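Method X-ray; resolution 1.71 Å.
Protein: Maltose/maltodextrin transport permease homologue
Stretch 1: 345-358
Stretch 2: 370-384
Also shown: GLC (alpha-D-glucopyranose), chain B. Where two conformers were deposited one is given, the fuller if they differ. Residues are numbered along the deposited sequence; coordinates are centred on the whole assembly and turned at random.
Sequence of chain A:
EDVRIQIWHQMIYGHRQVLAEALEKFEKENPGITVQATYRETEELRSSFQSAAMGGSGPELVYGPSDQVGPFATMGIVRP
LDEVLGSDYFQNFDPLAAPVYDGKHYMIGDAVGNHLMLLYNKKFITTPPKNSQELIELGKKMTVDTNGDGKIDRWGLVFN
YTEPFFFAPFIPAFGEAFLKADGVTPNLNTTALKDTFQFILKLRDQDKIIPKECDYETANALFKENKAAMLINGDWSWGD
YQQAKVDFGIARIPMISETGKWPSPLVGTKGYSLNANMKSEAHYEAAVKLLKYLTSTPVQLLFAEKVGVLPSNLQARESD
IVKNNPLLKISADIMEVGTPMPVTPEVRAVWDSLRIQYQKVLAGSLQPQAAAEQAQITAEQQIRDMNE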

# COMPACT_ATOMS: atom_id res chain seq x y z
N PRO A 345 15.38 4.67 -5.39
CA PRO A 345 15.58 5.16 -4.01
C PRO A 345 15.15 6.60 -3.83
O PRO A 345 14.81 7.01 -2.72
CB PRO A 345 17.09 4.97 -3.78
CG PRO A 345 17.68 4.85 -5.14
CD PRO A 345 16.64 4.24 -6.02
N GLU A 346 15.12 7.39 -4.92
CA GLU A 346 14.67 8.77 -4.84
C GLU A 346 13.25 8.87 -4.30
O GLU A 346 12.91 9.88 -3.67
CB GLU A 346 14.77 9.42 -6.22
CG GLU A 346 16.20 9.76 -6.67
CD GLU A 346 16.97 8.59 -7.29
OE1 GLU A 346 16.47 7.45 -7.33
OE2 GLU A 346 18.11 8.82 -7.74
N VAL A 347 12.43 7.85 -4.52
CA VAL A 347 11.03 7.89 -4.07
C VAL A 347 10.97 7.94 -2.55
O VAL A 347 10.05 8.55 -1.98
CB VAL A 347 10.26 6.67 -4.62
CG1 VAL A 347 8.85 6.62 -4.06
CG2 VAL A 347 10.23 6.72 -6.12
N ARG A 348 11.93 7.32 -1.88
CA ARG A 348 12.00 7.36 -0.42
C ARG A 348 12.12 8.80 0.08
O ARG A 348 11.44 9.19 1.04
CB ARG A 348 13.18 6.51 0.05
CG ARG A 348 13.47 6.60 1.52
CD ARG A 348 12.54 5.69 2.29
NE ARG A 348 11.40 6.41 2.87
CZ ARG A 348 10.13 6.03 2.74
NH1 ARG A 348 9.83 4.96 2.02
NH2 ARG A 348 9.17 6.72 3.34
N ALA A 349 12.98 9.59 -0.56
CA ALA A 349 13.11 11.00 -0.19
C ALA A 349 11.80 11.75 -0.42
O ALA A 349 11.44 12.63 0.37
CB ALA A 349 14.24 11.65 -1.00
N VAL A 350 11.09 11.42 -1.50
CA VAL A 350 9.82 12.07 -1.79
C VAL A 350 8.81 11.76 -0.69
O VAL A 350 8.15 12.67 -0.16
CB VAL A 350 9.29 11.67 -3.17
CG1 VAL A 350 7.85 12.17 -3.34
CG2 VAL A 350 10.17 12.24 -4.28
N TRP A 351 8.66 10.48 -0.33
CA TRP A 351 7.71 10.13 0.73
C TRP A 351 8.06 10.83 2.03
O TRP A 351 7.17 11.35 2.73
CB TRP A 351 7.71 8.62 0.97
CG TRP A 351 7.14 7.76 -0.10
CD1 TRP A 351 7.70 6.61 -0.58
CD2 TRP A 351 5.88 7.91 -0.79
NE1 TRP A 351 6.88 6.05 -1.54
CE2 TRP A 351 5.76 6.83 -1.68
CE3 TRP A 351 4.85 8.86 -0.73
CZ2 TRP A 351 4.66 6.67 -2.52
CZ3 TRP A 351 3.76 8.70 -1.58
CH2 TRP A 351 3.67 7.61 -2.45
N ASP A 352 9.33 10.80 2.42
CA ASP A 352 9.71 11.37 3.71
C ASP A 352 9.50 12.88 3.75
O ASP A 352 9.05 13.42 4.76
CB ASP A 352 11.16 11.01 4.04
CG ASP A 352 11.34 9.52 4.34
OD1 ASP A 352 10.35 8.87 4.72
OD2 ASP A 352 12.47 9.01 4.20
N SER A 353 9.85 13.57 2.66
CA SER A 353 9.64 15.01 2.59
C SER A 353 8.15 15.36 2.60
O SER A 353 7.73 16.29 3.30
CB SER A 353 10.30 15.58 1.34
OG SER A 353 10.16 16.99 1.29
N LEU A 354 7.35 14.63 1.83
CA LEU A 354 5.91 14.89 1.81
C LEU A 354 5.30 14.72 3.19
O LEU A 354 4.45 15.52 3.61
CB LEU A 354 5.23 13.97 0.80
CG LEU A 354 5.39 14.31 -0.68
CD1 LEU A 354 4.77 13.19 -1.51
CD2 LEU A 354 4.73 15.66 -0.98
N ARG A 355 5.72 13.69 3.93
CA ARG A 355 5.12 13.47 5.24
C ARG A 355 5.46 14.60 6.20
O ARG A 355 4.58 15.09 6.92
CB ARG A 355 5.57 12.13 5.82
CG ARG A 355 4.77 11.72 7.06
CD ARG A 355 5.37 10.48 7.73
NE ARG A 355 5.29 9.30 6.86
CZ ARG A 355 6.32 8.77 6.22
NH1 ARG A 355 7.53 9.29 6.35
NH2 ARG A 355 6.14 7.70 5.46
N ILE A 356 6.72 15.04 6.20
CA ILE A 356 7.13 16.13 7.08
C ILE A 356 6.34 17.39 6.77
O ILE A 356 5.78 18.03 7.68
CB ILE A 356 8.64 16.37 6.95
CG1 ILE A 356 9.42 15.21 7.56
CG2 ILE A 356 9.05 17.71 7.58
CD1 ILE A 356 10.86 15.14 7.07
N GLN A 357 6.25 17.76 5.49
CA GLN A 357 5.63 19.03 5.14
C GLN A 357 4.12 19.01 5.38
O GLN A 357 3.57 19.98 5.91
CB GLN A 357 5.94 19.41 3.69
CG GLN A 357 7.42 19.58 3.40
CD GLN A 357 8.17 20.36 4.47
OE1 GLN A 357 7.71 21.40 4.95
NE2 GLN A 357 9.34 19.86 4.84
N TYR A 358 3.43 17.91 5.02
CA TYR A 358 1.98 17.93 5.20
C TYR A 358 1.61 17.84 6.68
O TYR A 358 0.56 18.35 7.08
CB TYR A 358 1.27 16.82 4.41
CG TYR A 358 -0.21 17.19 4.15
CD1 TYR A 358 -0.57 18.51 3.85
CD2 TYR A 358 -1.22 16.25 4.24
CE1 TYR A 358 -1.89 18.87 3.60
CE2 TYR A 358 -2.55 16.59 4.00
CZ TYR A 358 -2.88 17.91 3.68
OH TYR A 358 -4.19 18.29 3.44
C1 GLC B . 3.69 3.37 0.93
C2 GLC B . 5.13 3.01 0.57
C3 GLC B . 6.06 3.42 1.71
C4 GLC B . 5.89 4.90 2.02
C5 GLC B . 4.42 5.22 2.32
C6 GLC B . 4.21 6.72 2.41
O2 GLC B . 5.26 1.61 0.28
O3 GLC B . 7.44 3.18 1.35
O4 GLC B . 6.71 5.25 3.15
O5 GLC B . 3.61 4.76 1.23
O6 GLC B . 2.91 7.05 2.96
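Stretch 2, residues 370-384: AAAEQAQITAEQQIR

Which polar contacts hold stretch 2 to stretch 1? Two hydrogen bonds do. The hydroxyl OG of Ser-353 donates to the backbone carbonyl O of Ala-375 at 2.6 Å, although that oxygen already accepts the helical bond from Ala-379 N at 3.0 Å. Further along, Gln-382 NE2 donates to Asp-352 OD2 at 3.1 Å, and the nearly straight N-H...O angle of 166° marks a well-formed bond.

What is Asp-352 doing besides? Arg-348 forms a two-pronged salt bridge with Asp-352, Arg-348 NE donating to Asp-352 OD2 at 3.1 Å and Arg-348 NH2 to Asp-352 OD1 at 2.8 Å. The same guanidinium reaches the sugar, Arg-348 NH2 lying 2.9 Å from GLC O4. Stretch 2 is thus tied by Gln-382 to a carboxylate that itself holds a sugar-binding arginine.

How do the two backbones run? Stretch 2 is helical throughout, from Ala-370 to Arg-384, and crosses the helix of stretch 1 at 141°, closer to antiparallel than to perpendicular. The axes approach to 8.4 Å, a close packing in which small residues meet: the CA atoms of Ala-349 and Ala-379 are 5.1 Å apart and those of Ser-353 and Ala-375 5.2 Å. The register continues to Gln-357 and Ala-371, CA to CA 5.4 Å, where a longer side chain faces an alanine. Successive pairs thus climb one helix while descending the other.

What fills the space between them? Gln-357 sits as a knob among Ala-371, Gln-374, Ala-375 and Thr-378, its CG 3.5 Å from Ala-375 N and 3.6 Å from Ala-371 O. Towards the other end, Ala-349 CB lies 3.6 Å from Ile-383 CG1 and 3.7 Å from Ala-379 O, while Glu-346 lays its CG 3.6 Å from Ile-383 CD1. Leu-354 CD2 adds a looser apolar contact, 4.3 Å from Ala-375 CB.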

# COMPACT_ATOMS: atom_id res chain seq x y z
N ALA A 370 3.77 27.16 0.56
CA ALA A 370 5.09 27.08 1.18
C ALA A 370 5.49 25.63 1.43
O ALA A 370 6.65 25.25 1.27
CB ALA A 370 5.10 27.88 2.49
N ALA A 371 4.52 24.79 1.82
CA ALA A 371 4.83 23.39 2.09
C ALA A 371 5.24 22.64 0.83
O ALA A 371 6.14 21.79 0.87
CB ALA A 371 3.63 22.71 2.74
N ALA A 372 4.58 22.91 -0.30
CA ALA A 372 5.00 22.29 -1.56
C ALA A 372 6.40 22.73 -1.94
O ALA A 372 7.22 21.91 -2.40
CB ALA A 372 4.01 22.63 -2.67
N GLU A 373 6.71 24.02 -1.78
CA GLU A 373 8.05 24.50 -2.08
C GLU A 373 9.08 23.80 -1.21
O GLU A 373 10.12 23.35 -1.70
CB GLU A 373 8.13 26.02 -1.87
CG GLU A 373 7.28 26.85 -2.84
CD GLU A 373 6.97 28.27 -2.34
OE1 GLU A 373 6.29 29.01 -3.08
OE2 GLU A 373 7.38 28.63 -1.21
N GLN A 374 8.82 23.69 0.09
CA GLN A 374 9.79 23.07 0.99
C GLN A 374 9.81 21.55 0.87
O GLN A 374 10.83 20.93 1.21
CB GLN A 374 9.50 23.49 2.44
CG GLN A 374 10.01 24.90 2.73
CD GLN A 374 9.30 25.57 3.90
OE1 GLN A 374 9.21 25.03 4.99
NE2 GLN A 374 8.80 26.78 3.65
N ALA A 375 8.72 20.93 0.40
CA ALA A 375 8.78 19.51 0.07
C ALA A 375 9.80 19.25 -1.03
O ALA A 375 10.61 18.32 -0.93
CB ALA A 375 7.39 19.00 -0.34
N GLN A 376 9.80 20.08 -2.06
CA GLN A 376 10.78 19.92 -3.14
C GLN A 376 12.20 20.14 -2.63
O GLN A 376 13.10 19.34 -2.92
CB GLN A 376 10.47 20.90 -4.28
CG GLN A 376 11.39 20.77 -5.50
CD GLN A 376 11.21 19.46 -6.24
OE1 GLN A 376 10.18 18.80 -6.12
NE2 GLN A 376 12.22 19.06 -7.02
N ILE A 377 12.42 21.21 -1.86
CA ILE A 377 13.77 21.52 -1.41
C ILE A 377 14.30 20.40 -0.52
O ILE A 377 15.44 19.95 -0.68
CB ILE A 377 13.82 22.88 -0.69
CG1 ILE A 377 13.54 24.02 -1.67
CG2 ILE A 377 15.19 23.08 0.00
CD1 ILE A 377 13.07 25.31 -0.99
N THR A 378 13.47 19.93 0.42
CA THR A 378 13.89 18.90 1.35
C THR A 378 14.15 17.57 0.64
O THR A 378 15.11 16.87 0.96
CB THR A 378 12.84 18.74 2.45
OG1 THR A 378 12.81 19.93 3.25
CG2 THR A 378 13.14 17.55 3.34
N ALA A 379 13.30 17.23 -0.34
CA ALA A 379 13.50 15.99 -1.09
C ALA A 379 14.82 16.02 -1.85
O ALA A 379 15.58 15.04 -1.84
CB ALA A 379 12.34 15.75 -2.05
N GLU A 380 15.10 17.15 -2.50
CA GLU A 380 16.35 17.27 -3.24
C GLU A 380 17.55 17.19 -2.30
O GLU A 380 18.56 16.56 -2.64
CB GLU A 380 16.39 18.59 -4.03
CG GLU A 380 15.48 18.61 -5.26
CD GLU A 380 15.37 20.00 -5.88
OE1 GLU A 380 15.78 20.97 -5.22
OE2 GLU A 380 14.86 20.12 -7.01
N GLN A 381 17.44 17.80 -1.12
CA GLN A 381 18.53 17.70 -0.15
C GLN A 381 18.74 16.26 0.31
O GLN A 381 19.88 15.79 0.40
CB GLN A 381 18.28 18.63 1.04
CG GLN A 381 19.41 18.60 2.08
CD GLN A 381 20.75 19.09 1.52
OE1 GLN A 381 20.82 20.09 0.81
NE2 GLN A 381 21.82 18.38 1.86
N GLN A 382 17.65 15.54 0.61
CA GLN A 382 17.78 14.16 1.05
C GLN A 382 18.40 13.30 -0.05
O GLN A 382 19.21 12.40 0.24
CB GLN A 382 16.42 13.59 1.47
CG GLN A 382 16.46 12.18 2.13
CD GLN A 382 15.10 11.75 2.70
OE1 GLN A 382 14.24 12.59 2.97
NE2 GLN A 382 14.91 10.43 2.87
N ILE A 383 18.06 13.56 -1.31
CA ILE A 383 18.66 12.81 -2.41
C ILE A 383 20.15 13.15 -2.55
O ILE A 383 20.98 12.27 -2.81
CB ILE A 383 17.90 13.08 -3.72
CG1 ILE A 383 16.50 12.48 -3.62
CG2 ILE A 383 18.66 12.53 -4.92
CD1 ILE A 383 15.60 12.83 -4.79
N ARG A 384 20.49 14.43 -2.40
CA ARG A 384 21.90 14.83 -2.39
C ARG A 384 22.66 14.10 -1.29
O ARG A 384 23.77 13.58 -1.51
CB ARG A 384 22.01 16.34 -2.21
CG ARG A 384 22.94 17.03 -3.18
CD ARG A 384 22.34 18.35 -3.61
NE ARG A 384 21.78 19.08 -2.48
CZ ARG A 384 20.66 19.79 -2.53
NH1 ARG A 384 19.97 19.89 -3.66
NH2 ARG A 384 20.22 20.42 -1.45